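Local structure of alkaline phosphatase (Antarctic bacterium, 2W5X) at residues 133-138 against 146-151; 261-266 against 302-307; 309-314 against 321-326. The protein probably hydrolyses phosphate monoesters through a covalent phosphoenzyme intermediate, using an active site that binds two zinc ions and one magnesium ion. The protein carries 1 engineered substitution. One frame throughout, in Å; residues are numbered along the deposited sequence.

Interaction 1: 133-138 against 146-151; sequences ITEATP and LNRGLE. Engineered in segment 133-138: Glu135 (natural residue His). With MG (magnesium ion), chain E.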
# COMPACT_ATOMS: atom_id res chain seq x y z
N ILE A 133 -0.16 20.87 20.07
CA ILE A 133 0.27 21.55 18.85
C ILE A 133 1.80 21.66 18.80
O ILE A 133 2.37 22.05 17.78
CB ILE A 133 -0.37 22.97 18.74
CG1 ILE A 133 -0.35 23.47 17.30
CG2 ILE A 133 0.33 23.96 19.69
CD1 ILE A 133 -1.33 22.75 16.38
N THR A 134 2.47 21.32 19.91
CA THR A 134 3.93 21.34 19.97
C THR A 134 4.57 19.99 19.65
O THR A 134 5.79 19.84 19.68
CB THR A 134 4.43 21.77 21.36
OG1 THR A 134 3.99 20.82 22.34
CG2 THR A 134 3.92 23.15 21.73
N GLU A 135 3.75 18.98 19.36
CA GLU A 135 4.27 17.64 19.09
C GLU A 135 4.99 17.62 17.73
O GLU A 135 4.82 18.53 16.92
CB GLU A 135 3.13 16.61 19.15
CG GLU A 135 3.42 15.41 20.05
CD GLU A 135 3.80 14.15 19.27
OE1 GLU A 135 4.43 13.25 19.86
OE2 GLU A 135 3.45 14.06 18.08
N ALA A 136 5.78 16.58 17.49
CA ALA A 136 6.70 16.55 16.34
C ALA A 136 6.09 16.94 14.98
O ALA A 136 6.68 17.71 14.22
CB ALA A 136 7.36 15.18 16.25
N THR A 137 4.92 16.40 14.68
CA THR A 137 4.33 16.58 13.34
C THR A 137 3.94 18.04 13.06
O THR A 137 4.47 18.64 12.13
CB THR A 137 3.17 15.59 13.10
OG1 THR A 137 3.63 14.26 13.39
CG2 THR A 137 2.69 15.63 11.64
N PRO A 138 3.04 18.63 13.87
CA PRO A 138 2.75 20.04 13.60
C PRO A 138 3.99 20.92 13.78
O PRO A 138 4.16 21.88 13.03
CB PRO A 138 1.69 20.42 14.65
CG PRO A 138 1.61 19.28 15.62
CD PRO A 138 2.39 18.12 15.10
N LEU A 146 16.61 21.57 17.46
CA LEU A 146 17.56 20.48 17.29
C LEU A 146 16.98 19.14 17.72
O LEU A 146 17.43 18.09 17.28
CB LEU A 146 18.86 20.76 18.05
CG LEU A 146 19.69 21.97 17.61
CD1 LEU A 146 20.97 22.05 18.42
CD2 LEU A 146 20.01 21.90 16.13
N ASN A 147 15.98 19.18 18.61
CA ASN A 147 15.36 17.96 19.13
C ASN A 147 13.89 18.17 19.43
O ASN A 147 13.49 19.17 20.03
CB ASN A 147 16.09 17.47 20.38
CG ASN A 147 15.63 16.08 20.81
OD1 ASN A 147 14.53 15.92 21.33
ND2 ASN A 147 16.47 15.08 20.60
N ARG A 148 13.08 17.20 19.01
CA ARG A 148 11.62 17.28 19.14
C ARG A 148 11.13 17.44 20.58
O ARG A 148 10.01 17.90 20.81
CB ARG A 148 11.01 16.00 18.57
CG ARG A 148 11.45 14.75 19.33
CD ARG A 148 10.84 13.51 18.71
NE ARG A 148 9.39 13.47 18.89
CZ ARG A 148 8.60 12.54 18.35
NH1 ARG A 148 9.12 11.58 17.60
NH2 ARG A 148 7.29 12.56 18.58
N GLY A 149 11.94 17.03 21.55
CA GLY A 149 11.55 17.05 22.95
C GLY A 149 11.56 18.44 23.55
O GLY A 149 11.10 18.65 24.68
N LEU A 150 12.07 19.40 22.80
CA LEU A 150 12.16 20.77 23.28
C LEU A 150 10.84 21.53 23.06
O LEU A 150 10.81 22.54 22.35
CB LEU A 150 13.30 21.49 22.56
CG LEU A 150 14.69 20.85 22.66
CD1 LEU A 150 15.70 21.59 21.77
CD2 LEU A 150 15.18 20.80 24.11
N GLU A 151 9.76 21.06 23.68
CA GLU A 151 8.42 21.55 23.31
C GLU A 151 8.07 22.95 23.82
O GLU A 151 7.25 23.63 23.21
CB GLU A 151 7.33 20.53 23.70
CG GLU A 151 7.47 19.19 22.99
CD GLU A 151 6.35 18.22 23.33
OE1 GLU A 151 5.21 18.41 22.86
OE2 GLU A 151 6.62 17.24 24.07
MG MG E . 2.47 13.11 14.86
O HOH W 1 7.88 17.96 19.12
O HOH W 2 4.32 12.74 16.13
O HOH W 3 1.31 11.88 16.42
O HOH W 4 2.06 14.89 16.16
O HOH W 5 7.26 15.38 19.81
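Ala136 and Arg148 form one tight point of this contact: CB of Ala136 lies over one face of the guanidinium, offset toward its rim, 3.5 Å from NH2 of Arg148. The other is Thr134, whose OG1 donates to OE1 of Glu151 at 2.8 Å. A chi1 of 62° sets that hydroxyl between the backbone N and carbonyl carbon; it meets OE1 on the anti side, somewhat out of the carboxylate plane, and also bonds Ser132. The two side chains cross at about a right angle.

Between these points water does the joining. One molecule donates to both Thr134 O (2.9 Å) and Arg148 O (2.7 Å), and a second accepts from Arg148 NE. The engineered Glu135 adds a salt bridge from OE1 to Arg148 NH2 at 3.2 Å, a weak hydrogen bond with an N-H...O angle of 122° and the two planar groups 69° apart.

Thr137 OG1 binds the magnesium ion directly at 2.2 Å, alongside Asp43 and Glu254. Glu135 OE2, 3.5 Å from the magnesium ion, instead accepts from waters that coordinate it. Arg148 also pairs with Asp83 and phosphoserine 84, so in this variant Glu135 probably links the magnesium's water shell to the phosphate-binding arginine.

Interaction 2: 261-266 against 302-307; sequences GGHANN and HETGGF. With ZN (zinc ion), chain C; MG (magnesium ion), chain F; ZN (zinc ion), chain D.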
# COMPACT_ATOMS: atom_id res chain seq x y z
N GLY A 261 -2.21 4.58 19.17
CA GLY A 261 -2.93 3.32 19.13
C GLY A 261 -1.97 2.20 18.77
O GLY A 261 -1.96 1.15 19.40
N GLY A 262 -1.16 2.44 17.74
CA GLY A 262 -0.19 1.46 17.31
C GLY A 262 0.78 1.07 18.42
O GLY A 262 1.00 -0.11 18.68
N HIS A 263 1.37 2.07 19.07
CA HIS A 263 2.34 1.82 20.13
C HIS A 263 1.74 1.03 21.28
O HIS A 263 2.41 0.19 21.88
CB HIS A 263 2.89 3.13 20.69
CG HIS A 263 3.90 3.78 19.80
ND1 HIS A 263 5.09 3.18 19.45
CD2 HIS A 263 3.90 5.00 19.20
CE1 HIS A 263 5.78 3.99 18.68
NE2 HIS A 263 5.08 5.10 18.51
N ALA A 264 0.48 1.32 21.59
CA ALA A 264 -0.19 0.65 22.70
C ALA A 264 -0.69 -0.74 22.30
O ALA A 264 -1.21 -1.47 23.12
CB ALA A 264 -1.34 1.50 23.21
N ASN A 265 -0.50 -1.09 21.03
CA ASN A 265 -1.10 -2.32 20.48
C ASN A 265 -2.59 -2.41 20.86
O ASN A 265 -3.10 -3.47 21.22
CB ASN A 265 -0.34 -3.57 20.95
CG ASN A 265 1.03 -3.75 20.26
OD1 ASN A 265 1.48 -2.90 19.49
ND2 ASN A 265 1.69 -4.86 20.56
N ASN A 266 -3.26 -1.27 20.78
CA ASN A 266 -4.67 -1.16 21.17
C ASN A 266 -5.53 -0.94 19.93
O ASN A 266 -5.56 0.17 19.36
CB ASN A 266 -4.84 -0.00 22.16
CG ASN A 266 -6.28 0.19 22.59
OD1 ASN A 266 -7.21 -0.21 21.89
ND2 ASN A 266 -6.47 0.81 23.76
N HIS A 302 4.88 7.19 8.62
CA HIS A 302 5.42 5.83 8.70
C HIS A 302 4.30 4.98 9.29
O HIS A 302 3.23 5.50 9.60
CB HIS A 302 6.58 5.78 9.68
CG HIS A 302 6.22 6.33 11.02
ND1 HIS A 302 5.60 5.57 11.99
CD2 HIS A 302 6.31 7.58 11.52
CE1 HIS A 302 5.35 6.33 13.04
NE2 HIS A 302 5.78 7.55 12.79
N GLU A 303 4.57 3.68 9.46
CA GLU A 303 3.65 2.72 10.05
C GLU A 303 4.06 2.47 11.49
O GLU A 303 5.23 2.61 11.83
CB GLU A 303 3.76 1.39 9.28
CG GLU A 303 2.61 0.39 9.50
CD GLU A 303 2.79 -0.54 10.70
OE1 GLU A 303 3.94 -0.75 11.16
OE2 GLU A 303 1.77 -1.08 11.18
N THR A 304 3.12 2.10 12.36
CA THR A 304 3.52 1.64 13.69
C THR A 304 2.74 0.45 14.25
O THR A 304 1.52 0.35 14.11
CB THR A 304 3.70 2.79 14.73
OG1 THR A 304 2.92 2.54 15.90
CG2 THR A 304 3.33 4.14 14.14
N GLY A 305 3.48 -0.47 14.86
CA GLY A 305 2.89 -1.60 15.56
C GLY A 305 2.77 -2.88 14.77
O GLY A 305 2.47 -3.93 15.34
N GLY A 306 3.01 -2.82 13.47
CA GLY A 306 2.80 -3.98 12.63
C GLY A 306 1.34 -4.41 12.65
O GLY A 306 1.02 -5.59 12.54
N PHE A 307 0.44 -3.43 12.80
CA PHE A 307 -1.00 -3.68 12.76
C PHE A 307 -1.33 -4.61 11.59
O PHE A 307 -0.91 -4.36 10.46
CB PHE A 307 -1.74 -2.35 12.64
CG PHE A 307 -3.25 -2.48 12.62
CD1 PHE A 307 -3.95 -2.68 13.79
CD2 PHE A 307 -3.95 -2.38 11.43
CE1 PHE A 307 -5.33 -2.80 13.78
CE2 PHE A 307 -5.33 -2.50 11.40
CZ PHE A 307 -6.02 -2.71 12.59
ZN ZN C . 5.27 6.72 17.13
MG MG F . -9.23 -1.14 23.13
ZN ZN D . 4.87 9.36 13.50
O HOH W 6 6.63 7.97 18.60
O HOH W 7 -8.83 -3.06 21.43
O HOH W 8 -7.73 -1.98 24.98
O HOH W 9 -11.28 -2.12 24.31
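Gly262 and Gly305 bring the two backbones together, their CA atoms 4.7 Å apart. Gly262 belongs to the last turn of helix 258-263, and its O comes within 3.9 Å of Gly305 CA; with no side chain at either position, main chain can lie against main chain. Gly305, just after the weakly bonded strand 303-304, has a positive phi of 96°, a conformation readily taken by a residue without CB. The helix itself ends in a Schellman motif at Asn265, with backbone bonds from Asn265 N to Gly262 O and from Asn266 N to Gly261 O.

Thr304 supplies the side-chain part. Its OG1 reaches Gly262 CA at 3.6 Å and lies 4.1 Å above the plane of the His263 imidazole, over its centre, a loose contact. A chi1 of 126°, well off the staggered positions, holds OG1 between that CA and the ring. Asp259, one turn before His263, also touches this threonine.

Each histidine is held at both ring nitrogens. His263 NE2 binds a zinc ion at 2.1 Å while its ND1 bonds Gly335 O. His302 NE2 binds the second zinc ion at 2.1 Å, and ND1 donates to Glu303 O at 3.0 Å; the N-H...O angle is 170°, though the donor stands above the carbonyl plane. The Glu303 carboxylate accepts from Gly306 N through the syn lone pair of OE1, bracing the turn that follows. Farther out, Asn266 OD1 and Ser268 share a separate magnesium ion.

Asp259 and His337 join His263 on the first zinc ion, and Asp43 and Asp301 join His302 on the other. The two zinc ions stand 4.5 Å apart, and this pair bridged by the phosphoserine is the two-zinc centre characteristic of alkaline phosphatases.

Interaction 3: 309-314 against 321-326; sequences LAAKKN and EYSDYT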
# COMPACT_ATOMS: atom_id res chain seq x y z
N LEU A 309 -4.56 -7.20 9.83
CA LEU A 309 -5.97 -7.61 9.83
C LEU A 309 -6.05 -9.14 9.77
O LEU A 309 -6.61 -9.71 8.84
CB LEU A 309 -6.75 -6.96 8.68
CG LEU A 309 -6.87 -5.43 8.72
CD1 LEU A 309 -7.55 -4.88 7.46
CD2 LEU A 309 -7.63 -4.98 9.96
N ALA A 310 -5.45 -9.78 10.77
CA ALA A 310 -5.38 -11.24 10.80
C ALA A 310 -6.74 -11.88 11.02
O ALA A 310 -7.70 -11.23 11.42
CB ALA A 310 -4.38 -11.70 11.87
N ALA A 311 -6.82 -13.18 10.76
CA ALA A 311 -8.04 -13.93 11.00
C ALA A 311 -8.30 -14.05 12.49
O ALA A 311 -7.36 -14.14 13.28
CB ALA A 311 -7.94 -15.32 10.38
N LYS A 312 -9.57 -14.06 12.87
CA LYS A 312 -9.96 -14.28 14.26
C LYS A 312 -9.39 -15.60 14.76
O LYS A 312 -9.45 -16.61 14.07
CB LYS A 312 -11.49 -14.26 14.35
CG LYS A 312 -12.08 -14.83 15.62
CD LYS A 312 -13.60 -14.65 15.61
CE LYS A 312 -14.27 -15.26 16.82
NZ LYS A 312 -14.58 -16.70 16.63
N LYS A 313 -8.84 -15.60 15.97
CA LYS A 313 -8.28 -16.81 16.56
C LYS A 313 -9.27 -17.48 17.49
O LYS A 313 -9.84 -16.85 18.38
CB LYS A 313 -6.99 -16.49 17.32
CG LYS A 313 -5.74 -16.59 16.47
CD LYS A 313 -5.93 -15.85 15.15
CE LYS A 313 -5.48 -16.70 13.98
NZ LYS A 313 -5.68 -16.04 12.68
N ASN A 314 -9.49 -18.77 17.27
CA ASN A 314 -10.38 -19.55 18.13
C ASN A 314 -9.62 -20.58 18.94
O ASN A 314 -8.50 -20.97 18.58
CB ASN A 314 -11.47 -20.24 17.32
CG ASN A 314 -12.62 -19.32 17.01
OD1 ASN A 314 -12.77 -18.27 17.63
ND2 ASN A 314 -13.45 -19.71 16.04
N GLU A 321 -5.50 -22.95 19.65
CA GLU A 321 -5.56 -21.94 18.60
C GLU A 321 -5.71 -22.45 17.16
O GLU A 321 -4.89 -23.21 16.65
CB GLU A 321 -4.36 -21.00 18.72
CG GLU A 321 -4.65 -19.59 18.23
CD GLU A 321 -4.09 -18.53 19.16
OE1 GLU A 321 -4.29 -17.33 18.88
OE2 GLU A 321 -3.46 -18.90 20.18
N TYR A 322 -6.79 -22.02 16.51
CA TYR A 322 -6.94 -22.14 15.06
C TYR A 322 -7.57 -20.86 14.52
O TYR A 322 -8.11 -20.05 15.28
CB TYR A 322 -7.78 -23.36 14.67
CG TYR A 322 -9.24 -23.25 15.03
CD1 TYR A 322 -10.17 -22.76 14.11
CD2 TYR A 322 -9.70 -23.64 16.28
CE1 TYR A 322 -11.51 -22.67 14.43
CE2 TYR A 322 -11.04 -23.55 16.61
CZ TYR A 322 -11.94 -23.06 15.68
OH TYR A 322 -13.27 -22.96 16.00
N SER A 323 -7.51 -20.68 13.20
CA SER A 323 -8.01 -19.47 12.57
C SER A 323 -9.43 -19.62 12.07
O SER A 323 -9.83 -20.69 11.61
CB SER A 323 -7.10 -19.06 11.41
OG SER A 323 -5.82 -18.67 11.87
N ASP A 324 -10.20 -18.54 12.16
CA ASP A 324 -11.52 -18.45 11.55
C ASP A 324 -11.48 -17.32 10.53
O ASP A 324 -11.57 -16.15 10.89
CB ASP A 324 -12.59 -18.20 12.61
CG ASP A 324 -13.99 -18.11 12.02
OD1 ASP A 324 -14.14 -18.24 10.78
OD2 ASP A 324 -14.95 -17.92 12.79
N TYR A 325 -11.32 -17.68 9.25
CA TYR A 325 -11.15 -16.70 8.18
C TYR A 325 -12.39 -15.87 7.88
O TYR A 325 -12.34 -14.95 7.07
CB TYR A 325 -10.68 -17.39 6.89
CG TYR A 325 -9.18 -17.57 6.81
CD1 TYR A 325 -8.42 -17.74 7.96
CD2 TYR A 325 -8.54 -17.60 5.58
CE1 TYR A 325 -7.05 -17.92 7.88
CE2 TYR A 325 -7.17 -17.78 5.50
CZ TYR A 325 -6.43 -17.93 6.65
OH TYR A 325 -5.07 -18.10 6.56
N THR A 326 -13.51 -16.19 8.52
CA THR A 326 -14.74 -15.44 8.26
C THR A 326 -14.70 -14.05 8.92
O THR A 326 -15.32 -13.11 8.43
CB THR A 326 -16.00 -16.21 8.69
OG1 THR A 326 -16.01 -16.35 10.11
CG2 THR A 326 -16.01 -17.61 8.05
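This is the strand pairing of a β hairpin, formed by strands 311-316 and 320-324, at the surface and about 33 Å from the centre of the chain to the centre of the contact. The evidence is in the backbone. The short strand axes run at 144°, an antiparallel pair with marked twist. Asn314 and Tyr322 are a hydrogen-bonded pair: Asn314 N donates to Tyr322 O at 2.7 Å with an N-H...O angle of 173°, and Tyr322 N returns a bond to Asn314 O. Lys313 and Ser323 follow as a non-hydrogen-bonded pair, and beyond them Asp324 N donates to Lys312 O at 2.8 Å.

On the face carrying Lys312, Asn314, Tyr322 and Asp324, the tyrosine ring folds back across the neighbouring strand. Its chi1 of 69° places the ring so that Asn314 CB lies over one face, 3.6 Å from the Tyr322 ring centroid, a CH-pi contact. Lys312 NZ lies near Asp324 OD2 at 4.0 Å, beyond salt-bridge range. On the other face the bent chain of Lys313 curls back, its NZ donating to Ala311 O at 2.6 Å and making a weak bond to Ser323 OG at 2.8 Å.

Beyond Asp324 the chain turns a corner at Tyr325 and Thr326. Asp324 OD1 accepts from Thr326 N, making an Asx turn, and from Thr326 OG1 on the same face of the carboxylate. Here Ala311 CB rests 3.5 Å from CD1 of Tyr325.

Leu309, leading into the hairpin, packs on helix 47-56. Tyr325 projects to the second subunit, where its OH bonds His337 N and its ring meets the imidazole of that residue, whose equivalent in this chain binds zinc; Lys313 packs on Thr334 of the same second subunit.

Overall arrangement
The three contacts follow one another along the chain without crossing or enclosing one another. Interaction 1 closes a short loop between helices 136-139 and 151-157. Interaction 2 spans a longer excursion of 35 residues, through helix 267-291 and the central-sheet strand 294-299, and brings the end of helix 258-263 against strand 303-304. Interaction 3 starts almost at once afterwards and closes a hairpin. Interactions 1 and 2 lie around the same metal cluster, their centres about 20 Å apart and nearest atoms about 7 Å apart; interaction 3, with its centre about 40 Å from that of interaction 1, carries the chain out to the second subunit.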